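Beta sliding clamp (Borrelia burgdorferi, PDB 6DJ8) probably encircles DNA as a ring-shaped head-to-tail homodimer, tethering DNA polymerases and other proteins to it and so making replication processive. Local coordinates at residues A[23-28]-A[252-257]; A[55-60]-A[64-69]; A[182-187]-A[263-268]; A[348-353]-A[385-390]; A[365-368]-A[372-375]. One frame throughout, in Å; residues are numbered along the deposited sequence.

Contact 1 (A[23-28]-A[252-257]); sequences MNEIEK and DNYKIA
E25 and K28, about one turn apart on helix 19-29, converge on the phenol oxygen of Y254 at the start of strand 254-259. Two hydrogen bonds grip this hydroxyl: Y254 OH donates to E25 OE1 (2.7 Å), on the syn lone pair of that oxygen, and accepts from K28 NZ at 2.6 Å. Both partners lie at the edge of the ring near its plane. The extended chain of K28 crosses the phenol at about a right angle, whereas E25 is bent at chi2 (-62°) and so swings its carboxylate toward the tyrosine. With the hydroxyl bridging them, the opposite charges of E25 and K28 probably offset each other in part. A third hydrogen bond uses the other carboxylate oxygen, N253 ND2 reaching E25 OE2 at 3.1 Å. It is nearly straight at the hydrogen (164°), and OE2 lies in the amide plane, but the nitrogen stands well above the carboxylate plane. N253 ND2 also bonds T68 O. I69 of strand 64-70 packs on both E25 and N253, and K28 touches L231 of helix 223-231; helix 83-92 covers another side of helix 19-29. Strand 254-259 pairs with strand 64-70, so the contact spans the junction of the N-terminal and central domains.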
# COMPACT_ATOMS: atom_id res chain seq x y z
N MET A 23 -5.95 -6.93 -21.18
CA MET A 23 -5.71 -6.26 -19.90
C MET A 23 -4.22 -6.27 -19.55
O MET A 23 -3.64 -5.24 -19.19
CB MET A 23 -6.53 -6.92 -18.77
CG MET A 23 -6.39 -6.22 -17.45
SD MET A 23 -7.36 -7.00 -16.14
CE MET A 23 -8.90 -7.35 -17.05
N ASN A 24 -3.58 -7.44 -19.66
CA ASN A 24 -2.16 -7.53 -19.32
C ASN A 24 -1.32 -6.65 -20.24
O ASN A 24 -0.41 -5.95 -19.78
CB ASN A 24 -1.69 -8.98 -19.41
CG ASN A 24 -2.26 -9.84 -18.29
OD1 ASN A 24 -2.66 -9.33 -17.24
ND2 ASN A 24 -2.31 -11.15 -18.52
N GLU A 25 -1.62 -6.65 -21.54
CA GLU A 25 -0.79 -5.90 -22.48
C GLU A 25 -0.98 -4.40 -22.30
O GLU A 25 -0.03 -3.63 -22.45
CB GLU A 25 -1.10 -6.29 -23.92
CG GLU A 25 -0.88 -7.77 -24.25
CD GLU A 25 0.58 -8.24 -24.08
OE1 GLU A 25 1.48 -7.43 -23.74
OE2 GLU A 25 0.82 -9.44 -24.29
N ILE A 26 -2.20 -3.96 -21.97
CA ILE A 26 -2.39 -2.54 -21.69
C ILE A 26 -1.62 -2.14 -20.44
O ILE A 26 -1.01 -1.07 -20.37
CB ILE A 26 -3.89 -2.20 -21.54
CG1 ILE A 26 -4.64 -2.29 -22.86
CG2 ILE A 26 -4.04 -0.80 -21.01
CD1 ILE A 26 -6.17 -2.39 -22.61
N GLU A 27 -1.70 -2.97 -19.40
CA GLU A 27 -0.97 -2.69 -18.17
C GLU A 27 0.52 -2.54 -18.45
O GLU A 27 1.16 -1.60 -17.96
CB GLU A 27 -1.23 -3.81 -17.14
CG GLU A 27 -0.73 -3.54 -15.73
CD GLU A 27 0.73 -3.93 -15.56
OE1 GLU A 27 1.21 -4.79 -16.33
OE2 GLU A 27 1.39 -3.37 -14.66
N LYS A 28 1.07 -3.43 -19.28
CA LYS A 28 2.48 -3.34 -19.65
C LYS A 28 2.76 -2.07 -20.43
O LYS A 28 3.65 -1.29 -20.08
CB LYS A 28 2.89 -4.57 -20.46
CG LYS A 28 2.99 -5.84 -19.62
CD LYS A 28 3.10 -7.06 -20.50
CE LYS A 28 3.10 -8.34 -19.67
NZ LYS A 28 3.44 -9.55 -20.48
N ASP A 252 9.59 -12.23 -27.65
CA ASP A 252 8.19 -12.64 -27.64
C ASP A 252 7.36 -11.76 -28.55
O ASP A 252 7.70 -11.60 -29.73
CB ASP A 252 7.67 -12.64 -26.21
CG ASP A 252 8.35 -13.71 -25.35
OD1 ASP A 252 8.56 -14.83 -25.84
OD2 ASP A 252 8.70 -13.41 -24.19
N ASN A 253 6.31 -11.12 -28.04
CA ASN A 253 5.47 -10.29 -28.89
C ASN A 253 5.75 -8.80 -28.73
O ASN A 253 4.87 -7.97 -28.98
CB ASN A 253 3.99 -10.60 -28.65
CG ASN A 253 3.57 -10.45 -27.19
OD1 ASN A 253 4.33 -10.78 -26.27
ND2 ASN A 253 2.36 -9.96 -26.97
N TYR A 254 6.99 -8.44 -28.35
CA TYR A 254 7.35 -7.07 -28.02
C TYR A 254 8.49 -6.55 -28.89
O TYR A 254 9.37 -7.30 -29.33
CB TYR A 254 7.75 -6.94 -26.54
CG TYR A 254 6.68 -7.42 -25.59
CD1 TYR A 254 5.53 -6.66 -25.37
CD2 TYR A 254 6.82 -8.62 -24.91
CE1 TYR A 254 4.54 -7.10 -24.51
CE2 TYR A 254 5.84 -9.06 -24.04
CZ TYR A 254 4.70 -8.30 -23.84
OH TYR A 254 3.73 -8.76 -22.99
N LYS A 255 8.45 -5.24 -29.16
CA LYS A 255 9.55 -4.50 -29.75
C LYS A 255 9.63 -3.19 -28.99
O LYS A 255 8.60 -2.58 -28.71
CB LYS A 255 9.35 -4.26 -31.25
CG LYS A 255 9.12 -5.51 -32.07
CD LYS A 255 8.88 -5.17 -33.54
CE LYS A 255 8.83 -6.42 -34.41
NZ LYS A 255 8.46 -6.09 -35.82
N ILE A 256 10.83 -2.81 -28.59
CA ILE A 256 11.05 -1.63 -27.77
C ILE A 256 12.31 -0.95 -28.26
O ILE A 256 13.28 -1.62 -28.62
CB ILE A 256 11.18 -1.97 -26.27
CG1 ILE A 256 10.30 -3.16 -25.91
CG2 ILE A 256 10.80 -0.77 -25.39
CD1 ILE A 256 10.51 -3.65 -24.54
N ALA A 257 12.31 0.38 -28.25
CA ALA A 257 13.49 1.14 -28.66
C ALA A 257 13.58 2.41 -27.83
O ALA A 257 12.57 2.90 -27.30
CB ALA A 257 13.46 1.48 -30.15

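Contact 2 (A[55-60]-A[64-69]); sequences IIKSTD and FFESTI
I56 and S67 form a hydrogen-bonded pair in the antiparallel beta hairpin of strands 53-59 and 64-70, within the N-terminal clamp domain. Their backbones exchange two bonds, I56 N to S67 O and S67 N to I56 O, each 2.9 Å. S58 and F65 repeat the pattern, with F65 N bonded to S58 O at 2.9 Å, while CA-H groups of I55, K57 and E66 fill the intervals against carbonyls across the strands. On the face of I55, K57 and E66, the glutamate runs out extended. E66 CB lies 4.1 Å from I56 O and about as near to K57 CG; one atom further on, E66 CG rests 3.9 Å from I55 CG2, and CD and OE1 continue past the same methyl. OE2, at the tip, turns to the lysine and meets K57 CE at 3.7 Å. Any attraction between the charges is probably loose, K57 NZ being 4.5 Å from E66 OE2 and hydrogen-bonded to Y142 O and N141 OD1. On the other face, I56, S58 and F65 meet A29 at the end of helix 19-29, S58 OG bonding A29 O, while S67 packs on Y254. Toward the turn, T59 has OG1 opposite its backbone N (chi1 -179°), which brings it beside F64. Held by I63 O and the N-H of R61, T59 OG1 sits 3.3 Å above the F64 ring plane, over its centre.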
# COMPACT_ATOMS: atom_id res chain seq x y z
N ILE A 55 -2.10 -4.21 -32.70
CA ILE A 55 -0.81 -3.62 -32.36
C ILE A 55 -1.07 -2.52 -31.34
O ILE A 55 -1.86 -1.60 -31.60
CB ILE A 55 -0.09 -3.04 -33.58
CG1 ILE A 55 0.04 -4.08 -34.70
CG2 ILE A 55 1.25 -2.52 -33.15
CD1 ILE A 55 0.61 -5.38 -34.28
N ILE A 56 -0.45 -2.62 -30.18
CA ILE A 56 -0.55 -1.62 -29.12
C ILE A 56 0.78 -0.89 -29.05
O ILE A 56 1.84 -1.51 -28.93
CB ILE A 56 -0.91 -2.27 -27.77
CG1 ILE A 56 -2.30 -2.91 -27.85
CG2 ILE A 56 -0.85 -1.26 -26.63
CD1 ILE A 56 -2.55 -3.89 -26.75
N LYS A 57 0.73 0.44 -29.16
CA LYS A 57 1.93 1.26 -29.08
C LYS A 57 1.80 2.27 -27.95
O LYS A 57 0.71 2.81 -27.69
CB LYS A 57 2.20 2.01 -30.39
CG LYS A 57 2.60 1.10 -31.55
CD LYS A 57 2.85 1.94 -32.82
CE LYS A 57 2.86 1.09 -34.08
NZ LYS A 57 3.07 1.91 -35.34
N SER A 58 2.91 2.52 -27.26
CA SER A 58 2.98 3.57 -26.26
C SER A 58 4.36 4.20 -26.35
O SER A 58 5.30 3.60 -26.87
CB SER A 58 2.71 3.05 -24.85
OG SER A 58 3.71 2.12 -24.46
N THR A 59 4.47 5.43 -25.87
CA THR A 59 5.78 6.07 -25.84
C THR A 59 5.79 7.10 -24.73
O THR A 59 4.75 7.62 -24.34
CB THR A 59 6.14 6.73 -27.16
OG1 THR A 59 7.45 7.33 -27.07
CG2 THR A 59 5.10 7.82 -27.51
N ASP A 60 6.99 7.37 -24.19
CA ASP A 60 7.20 8.56 -23.37
C ASP A 60 7.97 9.62 -24.14
O ASP A 60 8.48 10.58 -23.55
CB ASP A 60 7.88 8.18 -22.05
CG ASP A 60 9.33 7.70 -22.23
OD1 ASP A 60 9.89 7.75 -23.35
OD2 ASP A 60 9.89 7.25 -21.21
N PHE A 64 10.03 3.83 -27.11
CA PHE A 64 8.94 3.51 -28.02
C PHE A 64 8.65 2.03 -27.87
O PHE A 64 9.56 1.20 -28.00
CB PHE A 64 9.28 3.89 -29.47
CG PHE A 64 9.29 5.36 -29.69
CD1 PHE A 64 10.40 6.12 -29.40
CD2 PHE A 64 8.14 6.00 -30.13
CE1 PHE A 64 10.38 7.49 -29.59
CE2 PHE A 64 8.11 7.37 -30.32
CZ PHE A 64 9.24 8.11 -30.05
N PHE A 65 7.41 1.70 -27.55
CA PHE A 65 7.03 0.35 -27.19
C PHE A 65 5.96 -0.14 -28.15
O PHE A 65 5.06 0.61 -28.53
CB PHE A 65 6.50 0.29 -25.75
CG PHE A 65 5.84 -1.02 -25.38
CD1 PHE A 65 6.59 -2.06 -24.87
CD2 PHE A 65 4.46 -1.19 -25.51
CE1 PHE A 65 6.01 -3.27 -24.52
CE2 PHE A 65 3.86 -2.40 -25.17
CZ PHE A 65 4.62 -3.43 -24.66
N GLU A 66 6.05 -1.41 -28.53
CA GLU A 66 5.04 -1.99 -29.40
C GLU A 66 4.84 -3.46 -29.03
O GLU A 66 5.81 -4.20 -28.86
CB GLU A 66 5.47 -1.83 -30.87
CG GLU A 66 4.91 -2.85 -31.80
CD GLU A 66 5.16 -2.51 -33.25
OE1 GLU A 66 4.93 -3.40 -34.10
OE2 GLU A 66 5.61 -1.38 -33.54
N SER A 67 3.58 -3.86 -28.90
CA SER A 67 3.21 -5.25 -28.63
C SER A 67 2.10 -5.66 -29.58
O SER A 67 1.36 -4.83 -30.11
CB SER A 67 2.74 -5.46 -27.19
OG SER A 67 1.49 -4.83 -26.96
N THR A 68 1.98 -6.97 -29.78
CA THR A 68 0.99 -7.50 -30.70
C THR A 68 0.31 -8.72 -30.09
O THR A 68 0.97 -9.54 -29.44
CB THR A 68 1.64 -7.89 -32.05
OG1 THR A 68 0.65 -8.44 -32.92
CG2 THR A 68 2.73 -8.91 -31.84
N ILE A 69 -1.00 -8.82 -30.29
CA ILE A 69 -1.79 -9.95 -29.83
C ILE A 69 -2.79 -10.31 -30.92
O ILE A 69 -3.15 -9.48 -31.76
CB ILE A 69 -2.55 -9.67 -28.52
CG1 ILE A 69 -3.51 -8.50 -28.71
CG2 ILE A 69 -1.57 -9.41 -27.38
CD1 ILE A 69 -4.46 -8.27 -27.50

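Contact 3 (A[182-187]-A[263-268]); sequences GVYFSK and GNYPDY
Beside the site of the bound natural-product peptide, Y184 of strand 182-187 and Y265 of segment 263-268, in the loop after strand 254-259, lie ring against ring, while the peptide itself packs on P266 and D267 of the same loop. The two planes are nearly parallel, 13° apart, but slid until the rings barely overlap, their centroids 4.6 Å apart. Each ring therefore receives the other residue's CB in a CH-pi contact: Y184 CB lies 3.4 Å from the centroid of the Y265 ring and Y265 CB 3.7 Å from that of the Y184 ring. P266 CD lies against the opposite face of the Y265 ring, toward its rim. Y268 approaches Y184 at its edge, with CE1 in the ring plane 4.0 Å from Y184 CE2. Beyond the rings, water takes over. One molecule joins Y265 OH (2.8 Å) to G182 O, and another links Y268 OH with S186 OG. Y184 OH turns to N217 OD1. Three tyrosines thus fasten an irregular segment to a sheet strand, with Y265 and Y268 also touching strand 192-198. In bacterial sliding clamps, such a loop from the central domain helps form the protein-binding pocket beside the C-terminal domain, the site that griselimycins occupy.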
# COMPACT_ATOMS: atom_id res chain seq x y z
N GLY A 182 22.62 6.44 -17.28
CA GLY A 182 22.64 5.41 -18.29
C GLY A 182 23.36 4.15 -17.81
O GLY A 182 24.14 4.17 -16.86
N VAL A 183 23.04 3.05 -18.49
CA VAL A 183 23.76 1.79 -18.34
C VAL A 183 24.82 1.77 -19.43
O VAL A 183 24.50 2.01 -20.60
CB VAL A 183 22.82 0.60 -18.45
CG1 VAL A 183 23.60 -0.69 -18.40
CG2 VAL A 183 21.75 0.66 -17.34
N TYR A 184 26.08 1.54 -19.06
CA TYR A 184 27.19 1.59 -20.00
C TYR A 184 27.49 0.19 -20.54
O TYR A 184 27.73 -0.74 -19.76
CB TYR A 184 28.43 2.20 -19.33
CG TYR A 184 29.65 2.31 -20.22
CD1 TYR A 184 29.57 2.85 -21.49
CD2 TYR A 184 30.91 1.91 -19.75
CE1 TYR A 184 30.70 2.98 -22.31
CE2 TYR A 184 32.04 2.02 -20.56
CZ TYR A 184 31.93 2.55 -21.84
OH TYR A 184 33.04 2.68 -22.64
N PHE A 185 27.45 0.04 -21.86
CA PHE A 185 27.81 -1.20 -22.53
C PHE A 185 29.23 -1.10 -23.08
O PHE A 185 29.52 -0.20 -23.88
CB PHE A 185 26.85 -1.50 -23.67
CG PHE A 185 25.50 -1.95 -23.21
CD1 PHE A 185 24.60 -1.05 -22.65
CD2 PHE A 185 25.14 -3.29 -23.30
CE1 PHE A 185 23.35 -1.49 -22.22
CE2 PHE A 185 23.90 -3.72 -22.86
CZ PHE A 185 23.00 -2.81 -22.33
N SER A 186 30.07 -2.04 -22.70
CA SER A 186 31.46 -2.06 -23.17
C SER A 186 31.89 -3.51 -23.34
O SER A 186 31.08 -4.44 -23.20
CB SER A 186 32.36 -1.29 -22.20
OG SER A 186 33.48 -0.75 -22.87
N LYS A 187 33.18 -3.70 -23.59
CA LYS A 187 33.84 -4.99 -23.83
C LYS A 187 35.09 -5.06 -22.96
O LYS A 187 35.83 -4.08 -22.88
CB LYS A 187 34.27 -5.11 -25.30
CG LYS A 187 33.72 -6.28 -26.05
CD LYS A 187 33.81 -6.03 -27.55
CE LYS A 187 35.21 -5.73 -28.00
NZ LYS A 187 35.30 -5.66 -29.49
N GLY A 263 27.47 10.65 -24.90
CA GLY A 263 28.43 11.21 -23.97
C GLY A 263 29.62 10.29 -23.79
O GLY A 263 29.73 9.28 -24.48
N ASN A 264 30.51 10.63 -22.87
CA ASN A 264 31.67 9.81 -22.55
C ASN A 264 31.48 9.25 -21.15
O ASN A 264 31.47 10.00 -20.17
CB ASN A 264 32.95 10.63 -22.66
CG ASN A 264 33.30 10.97 -24.10
OD1 ASN A 264 33.27 10.11 -24.98
ND2 ASN A 264 33.61 12.24 -24.34
N TYR A 265 31.32 7.93 -21.05
CA TYR A 265 31.14 7.34 -19.74
C TYR A 265 32.45 7.43 -18.97
O TYR A 265 33.53 7.37 -19.57
CB TYR A 265 30.67 5.90 -19.85
CG TYR A 265 29.97 5.39 -18.60
CD1 TYR A 265 28.65 5.74 -18.33
CD2 TYR A 265 30.63 4.59 -17.70
CE1 TYR A 265 28.01 5.27 -17.18
CE2 TYR A 265 30.03 4.12 -16.58
CZ TYR A 265 28.72 4.47 -16.31
OH TYR A 265 28.14 3.99 -15.18
N PRO A 266 32.41 7.63 -17.65
CA PRO A 266 33.65 7.76 -16.88
C PRO A 266 34.50 6.49 -16.93
O PRO A 266 34.01 5.39 -17.20
CB PRO A 266 33.17 8.04 -15.44
CG PRO A 266 31.80 8.65 -15.61
CD PRO A 266 31.23 7.92 -16.81
N ASP A 267 35.79 6.66 -16.62
CA ASP A 267 36.77 5.58 -16.59
C ASP A 267 36.57 4.70 -15.34
O ASP A 267 37.32 4.76 -14.37
CB ASP A 267 38.19 6.16 -16.62
CG ASP A 267 39.27 5.10 -16.62
OD1 ASP A 267 38.94 3.90 -16.70
OD2 ASP A 267 40.47 5.47 -16.52
N TYR A 268 35.53 3.86 -15.40
CA TYR A 268 35.22 2.96 -14.29
C TYR A 268 36.36 1.98 -14.02
O TYR A 268 36.54 1.55 -12.87
CB TYR A 268 33.92 2.18 -14.57
CG TYR A 268 34.13 1.03 -15.54
CD1 TYR A 268 34.06 1.25 -16.91
CD2 TYR A 268 34.41 -0.25 -15.08
CE1 TYR A 268 34.26 0.21 -17.80
CE2 TYR A 268 34.62 -1.29 -15.96
CZ TYR A 268 34.55 -1.06 -17.32
OH TYR A 268 34.76 -2.10 -18.20
O HOH W 1 25.51 4.85 -14.65
O HOH W 2 35.43 -1.37 -20.84

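Contact 4 (A[348-353]-A[385-390]); sequences ISYFVE and HLIMPM
Y350 on helix 348-355 and I387 at the end of strand 383-387 bring their CA atoms to 7.3 Å, the nearest backbone approach between the two segments. This is helix-on-sheet packing inside the C-terminal domain, in the DNA-clamp fold, where helices line the inner side of the ring and sheets form its outside. On the strand side I387 carries nearly all of the contact. With CG1 beside the backbone N (chi1 -57°) and the chain then extended, CD1 comes to rest on the helix backbone, 4.0 Å from F351 CA and 4.0 Å from Y350 O. Its other branch, CG2, reaches Y350 CB at 4.3 Å and meets the tyrosine ring obliquely. These are easy van der Waals distances, without tight interlocking. The CB of F351 points away from the strand, and its side chain packs on L287 and L291 of helix 284-294 and on L304 and L306, while I387 also touches I346. Y350 OH bonds N199 ND2. Just past the strand, M388 and M390 pack on the bound peptide, so the segment that carries I387 runs directly into the ligand site. The polar link between helix and strand is indirect: H385, whose ND1 is held by S204 OG, meets a water at NE2 (2.7 Å), and that water donates to Y350 O at 2.9 Å.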
# COMPACT_ATOMS: atom_id res chain seq x y z
N ILE A 348 23.40 2.90 4.50
CA ILE A 348 22.69 1.65 4.71
C ILE A 348 21.73 1.35 3.56
O ILE A 348 21.48 0.18 3.25
CB ILE A 348 21.93 1.65 6.06
CG1 ILE A 348 21.45 0.24 6.38
CG2 ILE A 348 20.74 2.60 6.00
CD1 ILE A 348 20.92 0.06 7.82
N SER A 349 21.18 2.38 2.91
CA SER A 349 20.28 2.07 1.79
C SER A 349 21.07 1.43 0.64
O SER A 349 20.62 0.44 0.05
CB SER A 349 19.56 3.34 1.33
OG SER A 349 18.65 3.79 2.31
N TYR A 350 22.26 1.95 0.35
CA TYR A 350 23.10 1.34 -0.68
C TYR A 350 23.43 -0.10 -0.32
O TYR A 350 23.35 -1.00 -1.16
CB TYR A 350 24.38 2.14 -0.86
CG TYR A 350 24.23 3.54 -1.43
CD1 TYR A 350 23.06 3.93 -2.07
CD2 TYR A 350 25.28 4.46 -1.34
CE1 TYR A 350 22.93 5.21 -2.58
CE2 TYR A 350 25.17 5.73 -1.86
CZ TYR A 350 23.98 6.10 -2.48
OH TYR A 350 23.86 7.37 -3.00
N PHE A 351 23.84 -0.31 0.93
CA PHE A 351 24.22 -1.64 1.40
C PHE A 351 23.05 -2.61 1.23
O PHE A 351 23.19 -3.67 0.61
CB PHE A 351 24.65 -1.54 2.88
CG PHE A 351 25.50 -2.68 3.39
CD1 PHE A 351 26.05 -3.63 2.53
CD2 PHE A 351 25.77 -2.78 4.75
CE1 PHE A 351 26.84 -4.67 3.03
CE2 PHE A 351 26.58 -3.82 5.26
CZ PHE A 351 27.10 -4.77 4.41
N VAL A 352 21.88 -2.23 1.75
CA VAL A 352 20.70 -3.09 1.69
C VAL A 352 20.28 -3.32 0.24
O VAL A 352 19.97 -4.45 -0.16
CB VAL A 352 19.54 -2.47 2.50
CG1 VAL A 352 18.23 -3.20 2.22
CG2 VAL A 352 19.86 -2.47 4.01
N GLU A 353 20.23 -2.24 -0.56
CA GLU A 353 19.85 -2.41 -1.96
C GLU A 353 20.78 -3.38 -2.66
O GLU A 353 20.34 -4.22 -3.44
CB GLU A 353 19.87 -1.08 -2.70
CG GLU A 353 18.55 -0.58 -3.14
CD GLU A 353 18.68 0.43 -4.26
OE1 GLU A 353 17.86 0.35 -5.21
OE2 GLU A 353 19.60 1.29 -4.17
N HIS A 385 30.05 -5.43 -7.07
CA HIS A 385 29.40 -4.22 -6.61
C HIS A 385 30.31 -3.48 -5.64
O HIS A 385 30.84 -4.07 -4.69
CB HIS A 385 28.05 -4.50 -5.95
CG HIS A 385 27.25 -3.26 -5.71
ND1 HIS A 385 26.52 -2.62 -6.71
CD2 HIS A 385 27.10 -2.49 -4.60
CE1 HIS A 385 25.94 -1.55 -6.20
NE2 HIS A 385 26.27 -1.45 -4.93
N LEU A 386 30.48 -2.19 -5.89
CA LEU A 386 31.35 -1.32 -5.12
C LEU A 386 30.51 -0.26 -4.44
O LEU A 386 29.57 0.27 -5.04
CB LEU A 386 32.40 -0.67 -6.02
CG LEU A 386 33.26 -1.61 -6.88
CD1 LEU A 386 34.19 -0.80 -7.80
CD2 LEU A 386 34.09 -2.58 -6.01
N ILE A 387 30.86 0.05 -3.20
CA ILE A 387 30.21 1.10 -2.43
C ILE A 387 31.29 1.95 -1.79
O ILE A 387 32.13 1.44 -1.05
CB ILE A 387 29.26 0.53 -1.36
CG1 ILE A 387 28.21 -0.37 -2.00
CG2 ILE A 387 28.61 1.67 -0.59
CD1 ILE A 387 27.36 -1.15 -1.00
N MET A 388 31.28 3.25 -2.08
CA MET A 388 32.23 4.14 -1.44
C MET A 388 31.80 4.37 0.00
O MET A 388 30.61 4.60 0.27
CB MET A 388 32.34 5.47 -2.20
CG MET A 388 33.54 6.32 -1.80
SD MET A 388 35.14 5.58 -2.20
CE MET A 388 36.30 6.84 -1.67
N PRO A 389 32.71 4.28 0.97
CA PRO A 389 32.33 4.57 2.35
C PRO A 389 32.02 6.04 2.53
O PRO A 389 32.46 6.90 1.77
CB PRO A 389 33.57 4.16 3.16
CG PRO A 389 34.71 4.29 2.20
CD PRO A 389 34.12 3.86 0.88
N MET A 390 31.23 6.32 3.56
CA MET A 390 30.99 7.68 4.01
C MET A 390 32.07 8.10 5.00
O MET A 390 32.69 7.26 5.65
CB MET A 390 29.61 7.78 4.66
CG MET A 390 28.46 7.52 3.70
SD MET A 390 26.85 7.48 4.51
CE MET A 390 26.80 9.12 5.24
O HOH W 3 24.51 0.10 -3.63

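Contact 5 (A[365-368]-A[372-375]); sequences IQFN and VLKL
Q366 and K374 face each other as a hydrogen-bonded antiparallel pair, and their backbones supply the strongest interactions. K374 N reaches Q366 O at 2.8 Å, and Q366 N reaches K374 O at 3.0 Å, both bonds nearly straight. Beside the pair, I365 CA approaches K374 O in a CA-H...O contact. Toward the turn the strands part and a water steps in, accepting from N368 N and donating to V372 O at 2.7 Å. The Q366 and K374 side chains run alongside each other; the lysine folds at its last two torsions (chi3 92°, chi4 55°), bringing K374 NZ to Q366 OE1 in a weak bond of 3.4 Å. The other face is apolar. L373 inserts between I365 and F367: its CG meets I365 CG2 at 3.7 Å, while CD1 lies 3.5 Å from F367 CD1 and almost as near to F367 CB. I365 CG2 also touches L375 CD1. This layer continues inward to F351 of helix 348-355, to M344 and to F308, whereas V372 packs on the bound peptide. Two consecutive antiparallel strands, 362-367 and 373-376, joined by a short turn make this a beta hairpin, polar on the face of Q366 and K374, in the outer sheet of the clamp's C-terminal domain.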
# COMPACT_ATOMS: atom_id res chain seq x y z
N ILE A 365 32.66 -9.54 1.38
CA ILE A 365 32.80 -8.10 1.56
C ILE A 365 34.28 -7.84 1.81
O ILE A 365 34.83 -8.30 2.83
CB ILE A 365 31.95 -7.56 2.71
CG1 ILE A 365 30.47 -7.87 2.46
CG2 ILE A 365 32.18 -6.06 2.85
CD1 ILE A 365 29.59 -7.67 3.68
N GLN A 366 34.93 -7.13 0.89
CA GLN A 366 36.37 -6.92 0.94
C GLN A 366 36.65 -5.44 0.72
O GLN A 366 35.88 -4.73 0.06
CB GLN A 366 37.06 -7.74 -0.14
CG GLN A 366 36.64 -9.20 -0.11
CD GLN A 366 37.18 -9.98 -1.28
OE1 GLN A 366 37.80 -9.42 -2.18
NE2 GLN A 366 36.97 -11.29 -1.26
N PHE A 367 37.76 -4.97 1.29
CA PHE A 367 38.11 -3.56 1.19
C PHE A 367 39.55 -3.36 1.61
O PHE A 367 40.10 -4.13 2.40
CB PHE A 367 37.22 -2.68 2.06
CG PHE A 367 37.28 -3.01 3.51
CD1 PHE A 367 36.51 -4.04 4.04
CD2 PHE A 367 38.12 -2.31 4.36
CE1 PHE A 367 36.57 -4.35 5.41
CE2 PHE A 367 38.19 -2.60 5.72
CZ PHE A 367 37.42 -3.63 6.24
N ASN A 368 40.15 -2.31 1.08
CA ASN A 368 41.36 -1.73 1.65
C ASN A 368 40.95 -0.60 2.58
O ASN A 368 39.96 0.10 2.32
CB ASN A 368 42.28 -1.22 0.54
CG ASN A 368 42.94 -2.35 -0.21
OD1 ASN A 368 43.44 -3.30 0.39
ND2 ASN A 368 42.93 -2.26 -1.54
N VAL A 372 37.14 1.85 -1.15
CA VAL A 372 35.89 1.30 -1.63
C VAL A 372 35.65 -0.09 -1.05
O VAL A 372 36.55 -0.92 -0.97
CB VAL A 372 35.92 1.27 -3.17
CG1 VAL A 372 37.01 0.34 -3.66
CG2 VAL A 372 34.62 0.86 -3.72
N LEU A 373 34.40 -0.33 -0.66
CA LEU A 373 33.94 -1.64 -0.24
C LEU A 373 33.50 -2.42 -1.48
O LEU A 373 32.75 -1.90 -2.31
CB LEU A 373 32.78 -1.49 0.74
CG LEU A 373 32.52 -2.57 1.77
CD1 LEU A 373 33.66 -2.57 2.75
CD2 LEU A 373 31.21 -2.32 2.48
N LYS A 374 33.95 -3.66 -1.59
CA LYS A 374 33.60 -4.51 -2.72
C LYS A 374 32.74 -5.66 -2.25
O LYS A 374 33.10 -6.37 -1.31
CB LYS A 374 34.85 -5.05 -3.43
CG LYS A 374 34.52 -6.05 -4.53
CD LYS A 374 35.76 -6.32 -5.40
CE LYS A 374 36.56 -7.51 -4.90
NZ LYS A 374 35.74 -8.74 -4.79
N LEU A 375 31.59 -5.83 -2.90
CA LEU A 375 30.66 -6.91 -2.63
C LEU A 375 30.63 -7.87 -3.80
O LEU A 375 30.48 -7.44 -4.94
CB LEU A 375 29.24 -6.39 -2.39
CG LEU A 375 28.83 -5.80 -1.05
CD1 LEU A 375 29.83 -4.81 -0.55
CD2 LEU A 375 27.39 -5.14 -1.18
O HOH W 4 39.21 -1.05 -1.27

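How the contacts relate
Contacts 1 and 2 touch: strands 64-70 and 254-259 are neighbours in one sheet, joining the N-terminal and central domains, and contact 2 is nested in the loop closed by contact 1. Contacts 4 and 5 repeat this nesting within the C-terminal domain, through paired strands 373-376 and 383-387. Contact 3 reaches the same sheet as these two without touching either. The hairpins rest on backbone bonds; contact 5 divides a polar from an apolar face, whereas both faces of contact 2 are mixed. Contact 1 depends on charged and polar side chains, contact 3 on tyrosine rings and waters, contact 4 on one isoleucine against a helix and a bridging water. Contacts 4 and 5 are mostly buried, the others partly. Contacts 3-5 border the bound peptide.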